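Local coordinates for protein MxaA (Stigmatella aurantiaca, PDB 4W4T) that serves, through this terminal reductase domain of a myxalamid PKS-NRPS assembly line, as an NADPH-binding short-chain dehydrogenase-type enzyme that makes a primary alcohol, at residues L38-I42 against R171-R175; R181-L185 against G236-T240; M272-V278 against G331-Y337; M325-Y330 against L407-V411. All blocks are in the same frame, centred on the assembly; numbering follows the deposited sequence.

The four contacts fall into two pairs on opposite sides of the chain's centre. Interactions 1 and 2 belong to the NADPH-binding Rossmann fold; their centres lie about 12 Å apart, and Leu174 of helix 159-177 packs on Leu185 of strand 185-188 and on Leu237 in the loop leading into strand 239-248. Interactions 3 and 4, centres about 16 Å apart, sit in the smaller, mostly helical region, which the chain visits at 261-278, before returning to the large sheet, and again from 318 on; Arg326 reaches the backbone of Leu332. Interactions 1, 2 and 3 follow in series, while 3 and 4 interleave. Contact centres of different pairs are about 44 to 48 Å apart, nearest atoms about 29 Å or more, without touching.

Interaction 1: residues L38-I42 against R171-R175; sequences LDAEI and REILR
Arg175 lies between two acids of the 38-42 loop, its guanidinium turned so that each terminal nitrogen faces a different carboxylate. NH2 points to OD2 of Asp39 at 3.4 Å, and NH1 to OE2 of Glu41 at 3.3 Å; both salt bridges are long, their hydrogen bonds weak, and the carboxylates are rotated by 32° and 34° from the guanidinium plane. Ile42 approaches from another direction, crossing the arginine at about a right angle and laying CD1 over one face of the guanidinium, near its rim. The same methyl meets CG of Arg171 at 3.7 Å, while CG2 of Ile42 rests 3.8 Å from CB of Leu174. CD1 of Leu38 touches CD1 of Leu174, continuing the apolar layer towards helix 217-234.

A chi1 of -162° carries the Arg175 chain away from its backbone N, and a bend at chi3 brings NE and NH2 side-on to Glu172; both grip OE2, lying almost in the guanidinium plane. Arg171 NE also donates to this oxygen, at 3.0 Å. A type I turn from Asp39 to Ile42 sets Asp39 facing the helix, while Glu41 reaches NH1 through a chain bent at chi2; Arg235 binds the loop's carbonyls. With an alanine here, Asp39 and Glu41 would probably lose their shared partner, Glu172 its two-nitrogen grip, and Ile42 CD1 the flat group it lies on. Short bonds within the helix thus pre-set the guanidinium of Arg175. The loop acids, which with Glu172 outnumber the arginines by one, would be expected to attract it, consistent with tying loop to helix over an apolar base.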
loop_
_atom_site.group_PDB
_atom_site.type_symbol
_atom_site.label_atom_id
_atom_site.label_comp_id
_atom_site.label_asym_id
_atom_site.label_seq_id
_atom_site.Cartn_x
_atom_site.Cartn_y
_atom_site.Cartn_z
ATOM N N LEU A 38 -10.202 19.512 24.714
ATOM C CA LEU A 38 -11.602 19.660 24.331
ATOM C C LEU A 38 -12.051 21.123 24.422
ATOM O O LEU A 38 -11.907 21.747 25.478
ATOM C CB LEU A 38 -12.488 18.782 25.217
ATOM C CG LEU A 38 -13.969 18.699 24.847
ATOM C CD1 LEU A 38 -14.144 18.155 23.438
ATOM C CD2 LEU A 38 -14.709 17.838 25.846
ATOM N N ASP A 39 -12.581 21.648 23.316
ATOM C CA ASP A 39 -13.069 23.030 23.242
ATOM C C ASP A 39 -13.886 23.382 24.475
ATOM O O ASP A 39 -14.717 22.588 24.921
ATOM C CB ASP A 39 -13.922 23.236 22.002
ATOM C CG ASP A 39 -13.144 23.053 20.726
ATOM O OD1 ASP A 39 -11.900 23.193 20.751
ATOM O OD2 ASP A 39 -13.776 22.766 19.689
ATOM N N ALA A 40 -13.647 24.574 25.011
ATOM C CA ALA A 40 -14.246 24.989 26.278
ATOM C C ALA A 40 -15.766 24.981 26.258
ATOM O O ALA A 40 -16.399 24.719 27.286
ATOM C CB ALA A 40 -13.739 26.380 26.660
ATOM N N GLU A 41 -16.357 25.258 25.101
ATOM C CA GLU A 41 -17.808 25.381 25.027
ATOM C C GLU A 41 -18.496 24.020 25.020
ATOM O O GLU A 41 -19.698 23.932 25.269
ATOM C CB GLU A 41 -18.236 26.182 23.796
ATOM C CG GLU A 41 -18.037 25.486 22.459
ATOM C CD GLU A 41 -16.684 25.772 21.828
ATOM O OE1 GLU A 41 -15.762 26.200 22.557
ATOM O OE2 GLU A 41 -16.543 25.562 20.598
ATOM N N ILE A 42 -17.745 22.956 24.746
ATOM C CA ILE A 42 -18.328 21.624 24.820
ATOM C C ILE A 42 -18.372 21.219 26.287
ATOM O O ILE A 42 -17.454 20.581 26.817
ATOM C CB ILE A 42 -17.551 20.611 23.970
ATOM C CG1 ILE A 42 -17.532 21.086 22.513
ATOM C CG2 ILE A 42 -18.165 19.209 24.101
ATOM C CD1 ILE A 42 -16.690 20.239 21.591
ATOM N N ARG A 171 -15.193 14.861 18.416
ATOM C CA ARG A 171 -15.455 16.211 18.935
ATOM C C ARG A 171 -16.871 16.681 18.592
ATOM O O ARG A 171 -17.585 17.213 19.444
ATOM C CB ARG A 171 -14.424 17.208 18.385
ATOM C CG ARG A 171 -14.586 18.610 18.957
ATOM C CD ARG A 171 -13.747 19.655 18.205
ATOM N NE ARG A 171 -14.171 19.830 16.815
ATOM C CZ ARG A 171 -13.495 20.542 15.915
ATOM N NH1 ARG A 171 -12.364 21.145 16.262
ATOM N NH2 ARG A 171 -13.944 20.651 14.668
ATOM N N GLU A 172 -17.293 16.467 17.352
ATOM C CA GLU A 172 -18.607 16.952 16.923
ATOM C C GLU A 172 -19.734 16.163 17.593
ATOM O O GLU A 172 -20.808 16.698 17.871
ATOM C CB GLU A 172 -18.727 16.888 15.396
ATOM C CG GLU A 172 -17.731 17.815 14.684
ATOM C CD GLU A 172 -17.859 19.272 15.144
ATOM O OE1 GLU A 172 -18.788 19.974 14.675
ATOM O OE2 GLU A 172 -17.028 19.712 15.972
ATOM N N ILE A 173 -19.487 14.880 17.844
ATOM C CA ILE A 173 -20.433 14.043 18.586
ATOM C C ILE A 173 -20.570 14.571 19.998
ATOM O O ILE A 173 -21.679 14.648 20.543
ATOM C CB ILE A 173 -19.966 12.550 18.606
ATOM C CG1 ILE A 173 -20.250 11.890 17.253
ATOM C CG2 ILE A 173 -20.607 11.761 19.776
ATOM C CD1 ILE A 173 -21.753 11.768 16.920
ATOM N N LEU A 174 -19.448 14.952 20.605
ATOM C CA LEU A 174 -19.498 15.532 21.947
ATOM C C LEU A 174 -20.242 16.862 21.934
ATOM O O LEU A 174 -20.957 17.189 22.871
ATOM C CB LEU A 174 -18.097 15.728 22.522
ATOM C CG LEU A 174 -17.363 14.409 22.799
ATOM C CD1 LEU A 174 -15.897 14.663 23.176
ATOM C CD2 LEU A 174 -18.083 13.623 23.906
ATOM N N ARG A 175 -20.063 17.616 20.861
ATOM C CA ARG A 175 -20.806 18.862 20.669
ATOM C C ARG A 175 -22.320 18.619 20.661
ATOM O O ARG A 175 -23.082 19.325 21.312
ATOM C CB ARG A 175 -20.369 19.520 19.362
ATOM C CG ARG A 175 -20.726 20.970 19.263
ATOM C CD ARG A 175 -20.283 21.579 17.924
ATOM N NE ARG A 175 -18.845 21.428 17.652
ATOM C CZ ARG A 175 -17.887 22.128 18.259
ATOM N NH1 ARG A 175 -18.187 23.011 19.208
ATOM N NH2 ARG A 175 -16.623 21.934 17.932
#

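Interaction 2: residues R181-L185 against G236-T240; sequences RIKPL and GLPVT
Leu185 meets the 236-240 segment through both its backbone and its side chain, and it buries more surface here than any other residue. Its N-H donates to O of Pro238 at 2.9 Å, in the carbonyl plane, and its own O accepts from N of Thr240, also at 2.9 Å. The two bonds straddle Val239, whose CA adds a C-H...O contact to Leu185 O at 3.2 Å. CB of Leu185 lies near CG2 of Val239 and CD2 of Leu237, on the sheet face backed by helix 159-177. This is a parallel bridge at the start of strands 185-188 and 239-248, neighbours in the central sheet of the Rossmann fold, with helix 217-234 in the connection between them.

Pro238 offers its ring to Ile182: CD meets CG2 at 3.8 Å, the two side chains crossing at about a right angle, and its O also receives a C-H...O contact from CA of Pro184. Leu237, extended about its first torsion (chi1 -174°), sends CD1 back to within 3.5 Å of Lys183 O, passing alongside Ile182 CG2 in the reverse direction. Leu237 also packs on Leu174, Ala177 and Ala232, from helices 159-177 and 217-234.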
loop_
_atom_site.group_PDB
_atom_site.type_symbol
_atom_site.label_atom_id
_atom_site.label_comp_id
_atom_site.label_asym_id
_atom_site.label_seq_id
_atom_site.Cartn_x
_atom_site.Cartn_y
_atom_site.Cartn_z
ATOM N N ARG A 181 -29.775 19.843 24.932
ATOM C CA ARG A 181 -30.028 18.983 26.085
ATOM C C ARG A 181 -29.043 17.818 26.123
ATOM O O ARG A 181 -28.623 17.311 25.084
ATOM C CB ARG A 181 -31.460 18.465 26.072
ATOM C CG ARG A 181 -31.858 17.660 24.847
ATOM C CD ARG A 181 -33.342 17.330 24.971
ATOM N NE ARG A 181 -33.862 16.458 23.933
ATOM C CZ ARG A 181 -33.887 15.135 24.031
ATOM N NH1 ARG A 181 -33.393 14.554 25.116
ATOM N NH2 ARG A 181 -34.404 14.402 23.059
ATOM N N ILE A 182 -28.684 17.423 27.336
ATOM C CA ILE A 182 -27.658 16.408 27.567
ATOM C C ILE A 182 -28.034 15.045 27.017
ATOM O O ILE A 182 -29.157 14.567 27.206
ATOM C CB ILE A 182 -27.347 16.278 29.071
ATOM C CG1 ILE A 182 -26.860 17.615 29.620
ATOM C CG2 ILE A 182 -26.308 15.161 29.330
ATOM C CD1 ILE A 182 -25.795 18.255 28.754
ATOM N N LYS A 183 -27.082 14.418 26.323
ATOM C CA LYS A 183 -27.288 13.110 25.738
ATOM C C LYS A 183 -26.173 12.157 26.165
ATOM O O LYS A 183 -25.007 12.369 25.827
ATOM C CB LYS A 183 -27.346 13.200 24.209
ATOM C CG LYS A 183 -28.309 14.259 23.689
ATOM C CD LYS A 183 -28.241 14.385 22.177
ATOM C CE LYS A 183 -29.041 15.622 21.672
ATOM N NZ LYS A 183 -28.524 16.901 22.246
ATOM N N PRO A 184 -26.525 11.104 26.912
ATOM C CA PRO A 184 -25.496 10.113 27.240
ATOM C C PRO A 184 -24.834 9.553 25.987
ATOM O O PRO A 184 -25.462 9.390 24.921
ATOM C CB PRO A 184 -26.276 9.028 27.988
ATOM C CG PRO A 184 -27.400 9.788 28.634
ATOM C CD PRO A 184 -27.795 10.828 27.604
ATOM N N LEU A 185 -23.546 9.268 26.133
ATOM C CA LEU A 185 -22.727 8.832 25.025
ATOM C C LEU A 185 -22.091 7.477 25.306
ATOM O O LEU A 185 -21.365 7.317 26.280
ATOM C CB LEU A 185 -21.640 9.859 24.742
ATOM C CG LEU A 185 -20.556 9.337 23.798
ATOM C CD1 LEU A 185 -21.119 9.135 22.394
ATOM C CD2 LEU A 185 -19.376 10.279 23.801
ATOM N N GLY A 236 -18.837 16.234 33.160
ATOM C CA GLY A 236 -20.160 15.834 33.611
ATOM C C GLY A 236 -21.067 15.159 32.595
ATOM O O GLY A 236 -22.203 14.795 32.914
ATOM N N LEU A 237 -20.593 15.009 31.362
ATOM C CA LEU A 237 -21.322 14.215 30.378
ATOM C C LEU A 237 -21.326 12.747 30.803
ATOM O O LEU A 237 -20.267 12.193 31.124
ATOM C CB LEU A 237 -20.689 14.351 28.985
ATOM C CG LEU A 237 -21.456 13.674 27.846
ATOM C CD1 LEU A 237 -22.788 14.391 27.622
ATOM C CD2 LEU A 237 -20.614 13.664 26.562
ATOM N N PRO A 238 -22.512 12.117 30.826
ATOM C CA PRO A 238 -22.553 10.676 31.093
ATOM C C PRO A 238 -22.026 9.898 29.896
ATOM O O PRO A 238 -22.559 10.009 28.788
ATOM C CB PRO A 238 -24.037 10.388 31.322
ATOM C CG PRO A 238 -24.668 11.728 31.603
ATOM C CD PRO A 238 -23.865 12.698 30.773
ATOM N N VAL A 239 -20.989 9.107 30.137
ATOM C CA VAL A 239 -20.278 8.410 29.076
ATOM C C VAL A 239 -19.977 6.982 29.499
ATOM O O VAL A 239 -19.650 6.744 30.650
ATOM C CB VAL A 239 -18.943 9.108 28.740
ATOM C CG1 VAL A 239 -18.127 8.271 27.804
ATOM C CG2 VAL A 239 -19.181 10.506 28.143
ATOM N N THR A 240 -20.091 6.045 28.566
ATOM C CA THR A 240 -19.488 4.725 28.743
ATOM C C THR A 240 -18.405 4.582 27.674
ATOM O O THR A 240 -18.578 5.017 26.524
ATOM C CB THR A 240 -20.526 3.582 28.645
ATOM O OG1 THR A 240 -20.902 3.363 27.279
ATOM C CG2 THR A 240 -21.759 3.918 29.433
#

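Interaction 3: residues M272-V278 against G331-Y337; sequences MGVAPSV and GLRVLPY
Val274 presses its CG2 methyl against Leu335, with the two side chains crossing at about a right angle. At a chi1 of 63°, CG1 is wedged between the valine's own N and carbonyl carbon, which turns CG2 across the neighbouring strand to meet CD1 of Leu335 at 3.5 Å, a tight carbon contact. Arg333 sits on the same sheet face. Its chain bends at chi3 (-49°) and folds back, so that one face of the guanidinium lies over Gly273 O and NH2 is 3.9 Å from CB of Val274; outside the contact Arg333 makes a long, weak ion pair with Glu343.

Ser277 and Val334 share the other face: CB of the serine touches CG1 of the valine at 3.6 Å. At the far end the ring of Tyr337 meets the first strand: CB of Pro276 comes to the ring edge at CD1, 3.7 Å away, and CG1 of Val278 reaches the same carbon obliquely. Gly273 has positive phi and closes helix 261-272 in a Schellman motif, releasing the chain into the strand.

Four backbone bonds tie the pair: Arg333 N to Gly273 O, Ala275 N to Arg333 O at 2.8 Å, Leu335 N to Ala275 O, and Ser277 N to Leu335 O. Trp340 NE1 is hydrogen-bonded to Val274 O and its side chain packs on Pro276, while Trp322 packs on Ala275 and Leu332. Strands 274-277 and 333-336 thus form a two-stranded parallel sheet, separate from the large Rossmann sheet and set among the helices of the smaller region.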
loop_
_atom_site.group_PDB
_atom_site.type_symbol
_atom_site.label_atom_id
_atom_site.label_comp_id
_atom_site.label_asym_id
_atom_site.label_seq_id
_atom_site.Cartn_x
_atom_site.Cartn_y
_atom_site.Cartn_z
HETATM N N MSE A 272 -0.459 -19.941 0.846
HETATM C CA MSE A 272 0.963 -20.283 0.854
HETATM C C MSE A 272 1.229 -21.652 1.449
HETATM O O MSE A 272 2.259 -22.262 1.175
HETATM C CB MSE A 272 1.769 -19.256 1.633
HETATM C CG MSE A 272 1.731 -17.882 1.002
HETATM SE SE MSE A 272 3.020 -16.743 1.898
HETATM C CE MSE A 272 1.979 -16.324 3.457
ATOM N N GLY A 273 0.310 -22.119 2.286
ATOM C CA GLY A 273 0.477 -23.405 2.943
ATOM C C GLY A 273 1.417 -23.313 4.131
ATOM O O GLY A 273 1.961 -24.314 4.586
ATOM N N VAL A 274 1.637 -22.099 4.621
ATOM C CA VAL A 274 2.534 -21.900 5.751
ATOM C C VAL A 274 2.035 -20.790 6.685
ATOM O O VAL A 274 1.491 -19.779 6.239
ATOM C CB VAL A 274 3.968 -21.601 5.266
ATOM C CG1 VAL A 274 4.022 -20.302 4.467
ATOM C CG2 VAL A 274 4.908 -21.546 6.443
ATOM N N ALA A 275 2.202 -21.000 7.988
ATOM C CA ALA A 275 1.746 -20.032 8.990
ATOM C C ALA A 275 2.885 -19.735 9.957
ATOM O O ALA A 275 3.779 -20.575 10.135
ATOM C CB ALA A 275 0.528 -20.568 9.737
ATOM N N PRO A 276 2.861 -18.548 10.585
ATOM C CA PRO A 276 3.959 -18.159 11.472
ATOM C C PRO A 276 3.760 -18.640 12.896
ATOM O O PRO A 276 2.631 -18.624 13.392
ATOM C CB PRO A 276 3.917 -16.629 11.413
ATOM C CG PRO A 276 2.474 -16.324 11.225
ATOM C CD PRO A 276 1.925 -17.425 10.356
ATOM N N SER A 277 4.832 -19.063 13.552
ATOM C CA SER A 277 4.751 -19.293 14.981
ATOM C C SER A 277 5.022 -17.947 15.643
ATOM O O SER A 277 6.124 -17.414 15.567
ATOM C CB SER A 277 5.738 -20.368 15.451
ATOM O OG SER A 277 7.061 -20.067 15.054
ATOM N N VAL A 278 3.988 -17.363 16.228
ATOM C CA VAL A 278 4.144 -16.118 16.957
ATOM C C VAL A 278 3.899 -16.426 18.426
ATOM O O VAL A 278 3.176 -17.372 18.746
ATOM C CB VAL A 278 3.187 -15.031 16.448
ATOM C CG1 VAL A 278 3.491 -14.698 14.992
ATOM C CG2 VAL A 278 1.745 -15.483 16.590
ATOM N N GLY A 331 -3.717 -27.500 4.842
ATOM C CA GLY A 331 -2.340 -27.749 5.224
ATOM C C GLY A 331 -1.626 -26.481 5.651
ATOM O O GLY A 331 -1.762 -25.444 5.012
ATOM N N LEU A 332 -0.872 -26.567 6.740
ATOM C CA LEU A 332 -0.093 -25.442 7.230
ATOM C C LEU A 332 1.230 -25.921 7.814
ATOM O O LEU A 332 1.266 -26.553 8.877
ATOM C CB LEU A 332 -0.883 -24.655 8.287
ATOM C CG LEU A 332 -2.118 -23.861 7.850
ATOM C CD1 LEU A 332 -2.762 -23.217 9.073
ATOM C CD2 LEU A 332 -1.772 -22.790 6.804
ATOM N N ARG A 333 2.321 -25.638 7.111
ATOM C CA ARG A 333 3.648 -25.763 7.701
ATOM C C ARG A 333 3.848 -24.584 8.630
ATOM O O ARG A 333 3.317 -23.499 8.380
ATOM C CB ARG A 333 4.748 -25.784 6.630
ATOM C CG ARG A 333 4.597 -26.859 5.583
ATOM C CD ARG A 333 5.844 -26.940 4.694
ATOM N NE ARG A 333 6.238 -25.622 4.210
ATOM C CZ ARG A 333 5.658 -24.997 3.191
ATOM N NH1 ARG A 333 4.664 -25.583 2.532
ATOM N NH2 ARG A 333 6.075 -23.789 2.832
ATOM N N VAL A 334 4.590 -24.773 9.709
ATOM C CA VAL A 334 4.865 -23.652 10.599
ATOM C C VAL A 334 6.309 -23.182 10.466
ATOM O O VAL A 334 7.237 -23.988 10.437
ATOM C CB VAL A 334 4.583 -24.005 12.063
ATOM C CG1 VAL A 334 4.855 -22.807 12.956
ATOM C CG2 VAL A 334 3.147 -24.423 12.212
ATOM N N LEU A 335 6.479 -21.872 10.401
ATOM C CA LEU A 335 7.787 -21.244 10.335
ATOM C C LEU A 335 7.914 -20.116 11.345
ATOM O O LEU A 335 6.929 -19.429 11.645
ATOM C CB LEU A 335 8.037 -20.672 8.942
ATOM C CG LEU A 335 8.198 -21.570 7.733
ATOM C CD1 LEU A 335 8.270 -20.660 6.517
ATOM C CD2 LEU A 335 9.463 -22.412 7.863
ATOM N N PRO A 336 9.135 -19.896 11.850
ATOM C CA PRO A 336 9.412 -18.693 12.636
ATOM C C PRO A 336 8.881 -17.457 11.905
ATOM O O PRO A 336 8.899 -17.448 10.666
ATOM C CB PRO A 336 10.941 -18.676 12.722
ATOM C CG PRO A 336 11.338 -20.102 12.604
ATOM C CD PRO A 336 10.328 -20.751 11.692
ATOM N N TYR A 337 8.404 -16.459 12.646
ATOM C CA TYR A 337 7.721 -15.315 12.033
ATOM C C TYR A 337 8.560 -14.606 10.977
ATOM O O TYR A 337 8.037 -14.176 9.940
ATOM C CB TYR A 337 7.297 -14.291 13.089
ATOM C CG TYR A 337 6.568 -13.125 12.465
ATOM C CD1 TYR A 337 5.253 -13.252 12.058
ATOM C CD2 TYR A 337 7.208 -11.913 12.244
ATOM C CE1 TYR A 337 4.589 -12.206 11.466
ATOM C CE2 TYR A 337 6.547 -10.857 11.647
ATOM C CZ TYR A 337 5.240 -11.013 11.262
ATOM O OH TYR A 337 4.568 -9.968 10.669
#

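Interaction 4: residues M325-Y330 against L407-V411; sequences MRAFGY and LSSLV
Phe328 lays one face of its ring on Leu407, whose CB stands 3.6 Å above the ring centre and only 8° off the normal, a CH-pi contact. The contact packs the C-terminal end of helix 318-328 on helix 400-412 in the mostly helical region beside the Rossmann core. CD1 of Leu407 continues along the phenylalanine, 3.6 Å from its CG, as the two side chains slide past each other in opposite directions. A chi1 of -176° holds the ring of Phe328 out from its own helix towards the other one. Its rim meets two more residues: OG of Ser408 lies near the ring plane, 3.3 Å from CE1, and CG2 of Val411 comes to the edge at CE2. The Ser408 hydroxyl is itself bonded to O of Ser404, one turn back.

The CD1 methyl of Leu407 also fits between Phe328 and two further side chains, meeting CG of selenomethionine Met325 and the edge of the Tyr330 ring at CE2, each at 4.1 Å. A serine in place of Phe328 would probably open a gap over Leu407 CB and leave CD1 held by Met325 and Tyr330 alone among the residues of this contact.

Gly329, at positive phi, ends the helix, and Met325 O accepts from both Gly329 N and Tyr330 N, which approach from opposite faces of its plane. That turn sends Tyr330 back alongside the partner helix, where its OH, bonded to O of Lys417, comes within 3.3 Å of CG2 of Val411.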
loop_
_atom_site.group_PDB
_atom_site.type_symbol
_atom_site.label_atom_id
_atom_site.label_comp_id
_atom_site.label_asym_id
_atom_site.label_seq_id
_atom_site.Cartn_x
_atom_site.Cartn_y
_atom_site.Cartn_z
HETATM N N MSE A 325 -7.217 -25.047 12.016
HETATM C CA MSE A 325 -7.325 -24.883 10.576
HETATM C C MSE A 325 -6.948 -26.157 9.800
HETATM O O MSE A 325 -7.560 -26.470 8.780
HETATM C CB MSE A 325 -6.472 -23.688 10.144
HETATM C CG MSE A 325 -7.057 -22.409 10.754
HETATM SE SE MSE A 325 -6.003 -20.871 10.232
HETATM C CE MSE A 325 -6.435 -20.891 8.327
ATOM N N ARG A 326 -5.968 -26.904 10.294
ATOM C CA ARG A 326 -5.656 -28.200 9.682
ATOM C C ARG A 326 -6.827 -29.147 9.839
ATOM O O ARG A 326 -7.115 -29.948 8.944
ATOM C CB ARG A 326 -4.410 -28.839 10.304
ATOM C CG ARG A 326 -3.139 -28.054 10.066
ATOM C CD ARG A 326 -1.920 -28.827 10.543
ATOM N NE ARG A 326 -0.765 -27.940 10.621
ATOM C CZ ARG A 326 -0.339 -27.389 11.751
ATOM N NH1 ARG A 326 -0.954 -27.662 12.897
ATOM N NH2 ARG A 326 0.711 -26.586 11.744
ATOM N N ALA A 327 -7.476 -29.078 10.994
ATOM C CA ALA A 327 -8.577 -29.995 11.278
ATOM C C ALA A 327 -9.721 -29.731 10.313
ATOM O O ALA A 327 -10.411 -30.651 9.875
ATOM C CB ALA A 327 -9.034 -29.863 12.722
ATOM N N PHE A 328 -9.900 -28.463 9.956
ATOM C CA PHE A 328 -10.879 -28.103 8.949
ATOM C C PHE A 328 -10.461 -28.620 7.579
ATOM O O PHE A 328 -11.307 -28.901 6.739
ATOM C CB PHE A 328 -11.070 -26.580 8.898
ATOM C CG PHE A 328 -12.147 -26.147 7.950
ATOM C CD1 PHE A 328 -13.477 -26.191 8.336
ATOM C CD2 PHE A 328 -11.837 -25.725 6.673
ATOM C CE1 PHE A 328 -14.485 -25.788 7.462
ATOM C CE2 PHE A 328 -12.836 -25.323 5.792
ATOM C CZ PHE A 328 -14.160 -25.362 6.188
ATOM N N GLY A 329 -9.156 -28.733 7.340
ATOM C CA GLY A 329 -8.681 -29.350 6.115
ATOM C C GLY A 329 -7.576 -28.632 5.361
ATOM O O GLY A 329 -7.213 -29.048 4.258
ATOM N N TYR A 330 -7.037 -27.560 5.936
ATOM C CA TYR A 330 -5.999 -26.795 5.258
ATOM C C TYR A 330 -4.609 -27.156 5.759
ATOM O O TYR A 330 -4.339 -27.108 6.956
ATOM C CB TYR A 330 -6.228 -25.296 5.447
ATOM C CG TYR A 330 -7.481 -24.778 4.778
ATOM C CD1 TYR A 330 -7.665 -24.919 3.414
ATOM C CD2 TYR A 330 -8.468 -24.130 5.512
ATOM C CE1 TYR A 330 -8.803 -24.449 2.796
ATOM C CE2 TYR A 330 -9.614 -23.662 4.904
ATOM C CZ TYR A 330 -9.771 -23.824 3.539
ATOM O OH TYR A 330 -10.898 -23.351 2.919
ATOM N N LEU A 407 -14.388 -20.622 8.857
ATOM C CA LEU A 407 -13.884 -21.093 7.577
ATOM C C LEU A 407 -15.015 -21.544 6.636
ATOM O O LEU A 407 -14.951 -21.278 5.446
ATOM C CB LEU A 407 -12.877 -22.228 7.794
ATOM C CG LEU A 407 -11.621 -21.800 8.559
ATOM C CD1 LEU A 407 -10.660 -22.985 8.791
ATOM C CD2 LEU A 407 -10.905 -20.670 7.833
ATOM N N SER A 408 -16.042 -22.214 7.167
ATOM C CA SER A 408 -17.150 -22.693 6.329
ATOM C C SER A 408 -17.854 -21.534 5.606
ATOM O O SER A 408 -18.186 -21.632 4.421
ATOM C CB SER A 408 -18.173 -23.479 7.162
ATOM O OG SER A 408 -17.564 -24.563 7.865
ATOM N N SER A 409 -18.054 -20.439 6.332
ATOM C CA SER A 409 -18.651 -19.232 5.764
ATOM C C SER A 409 -17.763 -18.614 4.679
ATOM O O SER A 409 -18.250 -18.231 3.615
ATOM C CB SER A 409 -18.926 -18.210 6.869
ATOM O OG SER A 409 -19.468 -17.005 6.324
ATOM N N LEU A 410 -16.459 -18.529 4.935
ATOM C CA LEU A 410 -15.534 -17.992 3.952
ATOM C C LEU A 410 -15.494 -18.834 2.688
ATOM O O LEU A 410 -15.372 -18.294 1.590
ATOM C CB LEU A 410 -14.126 -17.871 4.542
ATOM C CG LEU A 410 -14.060 -16.905 5.725
ATOM C CD1 LEU A 410 -12.683 -16.941 6.364
ATOM C CD2 LEU A 410 -14.416 -15.498 5.266
ATOM N N VAL A 411 -15.585 -20.157 2.838
ATOM C CA VAL A 411 -15.643 -21.037 1.672
ATOM C C VAL A 411 -16.956 -20.814 0.923
ATOM O O VAL A 411 -16.961 -20.669 -0.300
ATOM C CB VAL A 411 -15.502 -22.533 2.055
ATOM C CG1 VAL A 411 -15.824 -23.427 0.866
ATOM C CG2 VAL A 411 -14.107 -22.820 2.550
#